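Local structure of chitinase (Paenibacillus sp. FPU-7, 5GZT) at residues Asp911-Arg923 with Tyr949-Asp963. The protein probably cleaves the beta-1,4 linkages between N-acetylglucosamine units of chitin and chitodextrins at random internal positions, as an endochitinase. Numbering follows the deposited sequence. Where two conformers were deposited one is given.
Sequences DKQNFTALLKLFR and YINSVELDKIHQYLD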
loop_
_atom_site.group_PDB
_atom_site.type_symbol
_atom_site.label_atom_id
_atom_site.label_comp_id
_atom_site.label_asym_id
_atom_site.label_seq_id
_atom_site.Cartn_x
_atom_site.Cartn_y
_atom_site.Cartn_z
ATOM N N ASP B 911 -8.623 -20.021 38.829
ATOM C CA ASP B 911 -9.166 -18.712 39.396
ATOM C C ASP B 911 -10.204 -18.130 38.438
ATOM O O ASP B 911 -11.196 -17.579 38.866
ATOM C CB ASP B 911 -8.056 -17.704 39.544
ATOM C CG ASP B 911 -7.064 -18.040 40.639
ATOM O OD1 ASP B 911 -7.362 -18.936 41.503
ATOM O OD2 ASP B 911 -5.983 -17.342 40.658
ATOM N N LYS B 912 -10.020 -18.364 37.122
ATOM C CA LYS B 912 -10.903 -17.796 36.112
ATOM C C LYS B 912 -12.356 -18.242 36.277
ATOM O O LYS B 912 -13.262 -17.400 36.362
ATOM C CB LYS B 912 -10.392 -18.137 34.738
ATOM C CG LYS B 912 -11.293 -17.701 33.598
ATOM C CD LYS B 912 -10.500 -17.745 32.273
ATOM C CE LYS B 912 -11.405 -17.146 31.220
ATOM N NZ LYS B 912 -10.757 -16.924 29.893
ATOM N N GLN B 913 -12.587 -19.538 36.365
ATOM C CA GLN B 913 -13.908 -20.065 36.580
ATOM C C GLN B 913 -14.413 -19.945 38.038
ATOM O O GLN B 913 -15.671 -19.763 38.311
ATOM C CB GLN B 913 -14.015 -21.524 36.121
ATOM C CG GLN B 913 -13.666 -21.728 34.645
ATOM C CD GLN B 913 -12.127 -21.690 34.312
ATOM O OE1 GLN B 913 -11.214 -21.856 35.196
ATOM N NE2 GLN B 913 -11.829 -21.402 33.023
ATOM N N ASN B 914 -13.487 -20.067 38.961
ATOM C CA ASN B 914 -13.832 -20.009 40.361
ATOM C C ASN B 914 -14.262 -18.566 40.794
ATOM O O ASN B 914 -15.018 -18.434 41.742
ATOM C CB ASN B 914 -12.671 -20.437 41.195
ATOM C CG ASN B 914 -12.330 -21.938 41.048
ATOM O OD1 ASN B 914 -13.101 -22.716 40.552
ATOM N ND2 ASN B 914 -11.172 -22.314 41.522
ATOM N N PHE B 915 -13.688 -17.540 40.176
ATOM C CA PHE B 915 -14.121 -16.170 40.407
ATOM C C PHE B 915 -15.585 -16.006 40.054
ATOM O O PHE B 915 -16.360 -15.422 40.826
ATOM C CB PHE B 915 -13.226 -15.201 39.655
ATOM C CG PHE B 915 -13.454 -13.728 39.982
ATOM C CD1 PHE B 915 -13.744 -13.296 41.259
ATOM C CD2 PHE B 915 -13.347 -12.757 38.973
ATOM C CE1 PHE B 915 -13.889 -11.959 41.537
ATOM C CE2 PHE B 915 -13.540 -11.432 39.253
ATOM C CZ PHE B 915 -13.797 -11.025 40.546
ATOM N N THR B 916 -15.983 -16.609 38.948
ATOM C CA THR B 916 -17.375 -16.580 38.500
ATOM C C THR B 916 -18.225 -17.297 39.577
ATOM O O THR B 916 -19.332 -16.831 39.964
ATOM C CB THR B 916 -17.477 -17.278 37.148
ATOM O OG1 THR B 916 -16.655 -16.552 36.223
ATOM C CG2 THR B 916 -18.954 -17.399 36.690
ATOM N N ALA B 917 -17.757 -18.448 40.063
ATOM C CA ALA B 917 -18.562 -19.201 41.078
ATOM C C ALA B 917 -18.602 -18.457 42.392
ATOM O O ALA B 917 -19.647 -18.452 43.078
ATOM C CB ALA B 917 -18.014 -20.668 41.245
ATOM N N LEU B 918 -17.528 -17.748 42.703
ATOM C CA LEU B 918 -17.464 -16.912 43.910
ATOM C C LEU B 918 -18.496 -15.771 43.893
ATOM O O LEU B 918 -19.227 -15.573 44.833
ATOM C CB LEU B 918 -16.058 -16.385 44.122
ATOM C CG LEU B 918 -15.883 -15.617 45.426
ATOM C CD1 LEU B 918 -15.840 -16.519 46.627
ATOM C CD2 LEU B 918 -14.581 -14.873 45.403
ATOM N N LEU B 919 -18.538 -15.048 42.793
ATOM C CA LEU B 919 -19.495 -13.950 42.586
ATOM C C LEU B 919 -20.881 -14.461 42.563
ATOM O O LEU B 919 -21.789 -13.857 43.167
ATOM C CB LEU B 919 -19.151 -13.174 41.314
ATOM C CG LEU B 919 -17.843 -12.407 41.443
ATOM C CD1 LEU B 919 -17.415 -11.784 40.130
ATOM C CD2 LEU B 919 -17.883 -11.358 42.546
ATOM N N LYS B 920 -21.103 -15.595 41.887
ATOM C CA LYS B 920 -22.438 -16.165 41.845
ATOM C C LYS B 920 -22.930 -16.462 43.277
ATOM O O LYS B 920 -24.114 -16.235 43.636
ATOM C CB LYS B 920 -22.448 -17.471 41.030
ATOM C CG LYS B 920 -23.755 -18.207 41.024
ATOM C CD LYS B 920 -23.643 -19.540 40.279
ATOM C CE LYS B 920 -25.064 -20.088 40.150
ATOM N NZ LYS B 920 -24.876 -21.212 39.205
ATOM N N LEU B 921 -22.050 -17.040 44.077
ATOM C CA LEU B 921 -22.445 -17.434 45.470
ATOM C C LEU B 921 -22.647 -16.165 46.300
ATOM O O LEU B 921 -23.605 -16.056 47.075
ATOM C CB LEU B 921 -21.406 -18.336 46.101
ATOM C CG LEU B 921 -21.817 -18.727 47.538
ATOM C CD1 LEU B 921 -23.033 -19.630 47.447
ATOM C CD2 LEU B 921 -20.721 -19.573 48.150
ATOM N N PHE B 922 -21.752 -15.217 46.176
ATOM C CA PHE B 922 -21.910 -13.931 46.927
ATOM C C PHE B 922 -23.262 -13.248 46.588
ATOM O O PHE B 922 -23.977 -12.787 47.517
ATOM C CB PHE B 922 -20.785 -12.947 46.683
ATOM C CG PHE B 922 -19.615 -13.044 47.654
ATOM C CD1 PHE B 922 -18.812 -14.143 47.718
ATOM C CD2 PHE B 922 -19.316 -11.984 48.459
ATOM C CE1 PHE B 922 -17.795 -14.184 48.610
ATOM C CE2 PHE B 922 -18.280 -12.006 49.298
ATOM C CZ PHE B 922 -17.512 -13.097 49.404
ATOM N N ARG B 923 -23.646 -13.256 45.295
ATOM C CA ARG B 923 -24.946 -12.646 44.889
ATOM C C ARG B 923 -26.114 -13.411 45.442
ATOM O O ARG B 923 -27.048 -12.798 45.983
ATOM C CB ARG B 923 -25.071 -12.536 43.394
ATOM C CG ARG B 923 -26.337 -11.882 42.823
ATOM C CD ARG B 923 -27.227 -11.047 43.794
ATOM N NE ARG B 923 -26.743 -9.862 44.200
ATOM C CZ ARG B 923 -27.075 -8.994 45.143
ATOM N NH1 ARG B 923 -27.927 -9.013 46.157
ATOM N NH2 ARG B 923 -26.296 -7.892 45.024
ATOM N N TYR B 949 -5.911 -9.361 32.093
ATOM C CA TYR B 949 -7.077 -9.295 33.056
ATOM C C TYR B 949 -8.334 -9.759 32.381
ATOM O O TYR B 949 -9.028 -10.696 32.854
ATOM C CB TYR B 949 -7.269 -7.901 33.712
ATOM C CG TYR B 949 -8.387 -7.983 34.715
ATOM C CD1 TYR B 949 -8.141 -8.387 36.059
ATOM C CD2 TYR B 949 -9.664 -7.744 34.358
ATOM C CE1 TYR B 949 -9.191 -8.501 36.994
ATOM C CE2 TYR B 949 -10.753 -7.879 35.283
ATOM C CZ TYR B 949 -10.499 -8.270 36.591
ATOM O OH TYR B 949 -11.520 -8.369 37.487
ATOM N N ILE B 950 -8.586 -9.209 31.207
ATOM C CA ILE B 950 -9.794 -9.550 30.458
ATOM C C ILE B 950 -9.893 -11.068 30.118
ATOM O O ILE B 950 -10.965 -11.735 30.118
ATOM C CB ILE B 950 -9.851 -8.618 29.216
ATOM C CG1 ILE B 950 -10.166 -7.183 29.638
ATOM C CG2 ILE B 950 -10.948 -9.072 28.281
ATOM C CD1 ILE B 950 -10.022 -6.161 28.548
ATOM N N ASN B 951 -8.726 -11.644 29.889
ATOM C CA ASN B 951 -8.631 -13.019 29.547
ATOM C C ASN B 951 -8.640 -13.927 30.756
ATOM O O ASN B 951 -8.760 -15.134 30.583
ATOM C CB ASN B 951 -7.304 -13.232 28.824
ATOM C CG ASN B 951 -7.326 -14.459 27.987
ATOM O OD1 ASN B 951 -8.051 -14.515 27.020
ATOM N ND2 ASN B 951 -6.552 -15.466 28.375
ATOM N N SER B 952 -8.431 -13.358 31.936
ATOM C CA SER B 952 -8.286 -14.099 33.179
ATOM C C SER B 952 -9.610 -14.143 33.964
ATOM O O SER B 952 -9.667 -14.822 34.972
ATOM C CB SER B 952 -7.235 -13.449 34.041
ATOM O OG SER B 952 -5.943 -13.572 33.537
ATOM N N VAL B 953 -10.668 -13.490 33.439
ATOM C CA VAL B 953 -11.965 -13.346 34.099
ATOM C C VAL B 953 -13.065 -13.552 33.075
ATOM O O VAL B 953 -12.896 -13.227 31.945
ATOM C CB VAL B 953 -11.983 -11.962 34.710
ATOM C CG1 VAL B 953 -13.339 -11.566 35.163
ATOM C CG2 VAL B 953 -11.052 -11.947 35.895
ATOM N N GLU B 954 -14.181 -14.104 33.451
ATOM C CA GLU B 954 -15.273 -14.328 32.541
ATOM C C GLU B 954 -16.223 -13.124 32.558
ATOM O O GLU B 954 -17.306 -13.211 33.092
ATOM C CB GLU B 954 -16.006 -15.598 32.870
ATOM C CG GLU B 954 -15.039 -16.751 33.058
ATOM C CD GLU B 954 -15.740 -18.086 33.245
ATOM O OE1 GLU B 954 -16.396 -18.369 34.312
ATOM O OE2 GLU B 954 -15.640 -18.876 32.299
ATOM N N LEU B 955 -15.795 -12.023 31.938
ATOM C CA LEU B 955 -16.602 -10.821 31.957
ATOM C C LEU B 955 -18.019 -11.016 31.525
ATOM O O LEU B 955 -18.984 -10.511 32.209
ATOM C CB LEU B 955 -15.968 -9.659 31.197
ATOM C CG LEU B 955 -14.641 -9.158 31.710
ATOM C CD1 LEU B 955 -14.108 -8.106 30.767
ATOM C CD2 LEU B 955 -14.629 -8.624 33.126
ATOM N N ASP B 956 -18.211 -11.794 30.458
ATOM C CA ASP B 956 -19.608 -11.948 30.020
ATOM C C ASP B 956 -20.405 -12.840 30.952
ATOM O O ASP B 956 -21.632 -12.740 30.929
ATOM C CB ASP B 956 -19.718 -12.412 28.558
ATOM C CG ASP B 956 -21.045 -12.070 27.930
ATOM O OD1 ASP B 956 -21.852 -11.178 28.353
ATOM O OD2 ASP B 956 -21.336 -12.753 26.988
ATOM N N LYS B 957 -19.776 -13.642 31.853
ATOM C CA LYS B 957 -20.588 -14.480 32.711
ATOM C C LYS B 957 -20.779 -13.825 34.084
ATOM O O LYS B 957 -21.642 -14.293 34.813
ATOM C CB LYS B 957 -19.966 -15.875 32.951
ATOM C CG LYS B 957 -19.806 -16.724 31.659
ATOM C CD LYS B 957 -19.071 -18.012 31.943
ATOM C CE LYS B 957 -18.772 -18.790 30.664
ATOM N NZ LYS B 957 -17.994 -20.045 31.001
ATOM N N ILE B 958 -19.989 -12.816 34.425
ATOM C CA ILE B 958 -20.068 -12.316 35.803
ATOM C C ILE B 958 -20.952 -11.084 36.008
ATOM O O ILE B 958 -21.403 -10.848 37.139
ATOM C CB ILE B 958 -18.742 -12.109 36.421
ATOM C CG1 ILE B 958 -17.976 -11.038 35.738
ATOM C CG2 ILE B 958 -17.932 -13.418 36.466
ATOM C CD1 ILE B 958 -16.693 -10.766 36.455
ATOM N N HIS B 959 -21.171 -10.303 34.931
ATOM C CA HIS B 959 -21.922 -9.055 35.016
ATOM C C HIS B 959 -23.255 -9.189 35.555
ATOM O O HIS B 959 -23.687 -8.295 36.316
ATOM C CB HIS B 959 -21.889 -8.148 33.740
ATOM C CG HIS B 959 -22.552 -8.748 32.561
ATOM N ND1 HIS B 959 -23.915 -8.741 32.382
ATOM C CD2 HIS B 959 -22.027 -9.387 31.493
ATOM C CE1 HIS B 959 -24.212 -9.405 31.273
ATOM N NE2 HIS B 959 -23.067 -9.762 30.694
ATOM N N GLN B 960 -23.886 -10.323 35.308
ATOM C CA GLN B 960 -25.197 -10.577 35.865
ATOM C C GLN B 960 -25.289 -10.549 37.418
ATOM O O GLN B 960 -26.321 -10.288 37.888
ATOM C CB GLN B 960 -25.768 -11.960 35.448
ATOM C CG GLN B 960 -24.900 -13.120 35.926
ATOM C CD GLN B 960 -25.375 -14.504 35.341
ATOM O OE1 GLN B 960 -24.659 -15.169 34.616
ATOM N NE2 GLN B 960 -26.533 -14.863 35.643
ATOM N N TYR B 961 -24.213 -10.868 38.119
ATOM C CA TYR B 961 -24.191 -10.894 39.598
ATOM C C TYR B 961 -23.868 -9.528 40.212
ATOM O O TYR B 961 -23.910 -9.437 41.418
ATOM C CB TYR B 961 -23.076 -11.897 39.982
ATOM C CG TYR B 961 -23.331 -13.296 39.395
ATOM C CD1 TYR B 961 -24.547 -13.947 39.552
ATOM C CD2 TYR B 961 -22.354 -13.951 38.652
ATOM C CE1 TYR B 961 -24.782 -15.214 39.010
ATOM C CE2 TYR B 961 -22.589 -15.238 38.068
ATOM C CZ TYR B 961 -23.786 -15.840 38.267
ATOM O OH TYR B 961 -23.988 -17.093 37.722
ATOM N N LEU B 962 -23.418 -8.551 39.376
ATOM C CA LEU B 962 -22.807 -7.339 39.799
ATOM C C LEU B 962 -23.669 -6.120 39.602
ATOM O O LEU B 962 -24.359 -5.995 38.592
ATOM C CB LEU B 962 -21.492 -7.083 39.049
ATOM C CG LEU B 962 -20.450 -8.216 39.338
ATOM C CD1 LEU B 962 -19.209 -7.934 38.528
ATOM C CD2 LEU B 962 -20.108 -8.334 40.786
ATOM N N ASP B 963 -23.676 -5.190 40.549
ATOM C CA ASP B 963 -24.266 -3.905 40.305
ATOM C C ASP B 963 -23.440 -3.095 39.295
ATOM O O ASP B 963 -23.976 -2.403 38.487
ATOM C CB ASP B 963 -24.438 -3.149 41.617
ATOM C CG ASP B 963 -25.506 -3.771 42.469
ATOM O OD1 ASP B 963 -25.221 -4.788 43.106
ATOM O OD2 ASP B 963 -26.656 -3.314 42.436
HETATM O O HOH W 1 -14.460 -14.970 36.127
HETATM O O HOH W 2 -12.382 -14.522 29.352
HETATM O O HOH W 3 -13.501 -20.364 31.295
HETATM O O HOH W 4 -25.406 -7.372 42.327
#
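Tyr961 lays one face of its ring on helix 911-933, where CA of Lys920 stands 3.6 Å from the ring centroid, almost on the normal, in a CH-pi contact; the extended methylenes of Lys920 run on past the hydroxyl. With an alanine in place of Tyr961, this CA would probably lose its aromatic cover and a gap would open beside Leu919 and Arg923. One turn earlier, Thr916 OG1 gives its proton to the anti lone pair of Glu954 OE1, 2.6 Å away, while a water bridges the same hydroxyl to Lys912 O and Glu954 N. Threonine suits this place because its CB also lies 3.9 Å from Ile958 CG2. Lys912, CG anti to its N (chi1 175°), stretches out so that NZ reaches Asn951 O (2.8 Å) from above the carbonyl plane. On the inner side, Phe915 meets Val953, and Leu919 CD1 touches Ile958 CD1 at 3.9 Å. Arg923 NH2 makes a long salt bridge to Asp963 OD1 (3.8 Å), and a water joins both to Tyr961 O. Farther out, Lys957 pairs with Glu954, Asp927 with Arg923, and Tyr936 with Asp963. The contact lies in the outer helical layer of the family 18 TIM barrel, between helices 868-884 and 998-1007, around parallel strands 938-943 and 964-967.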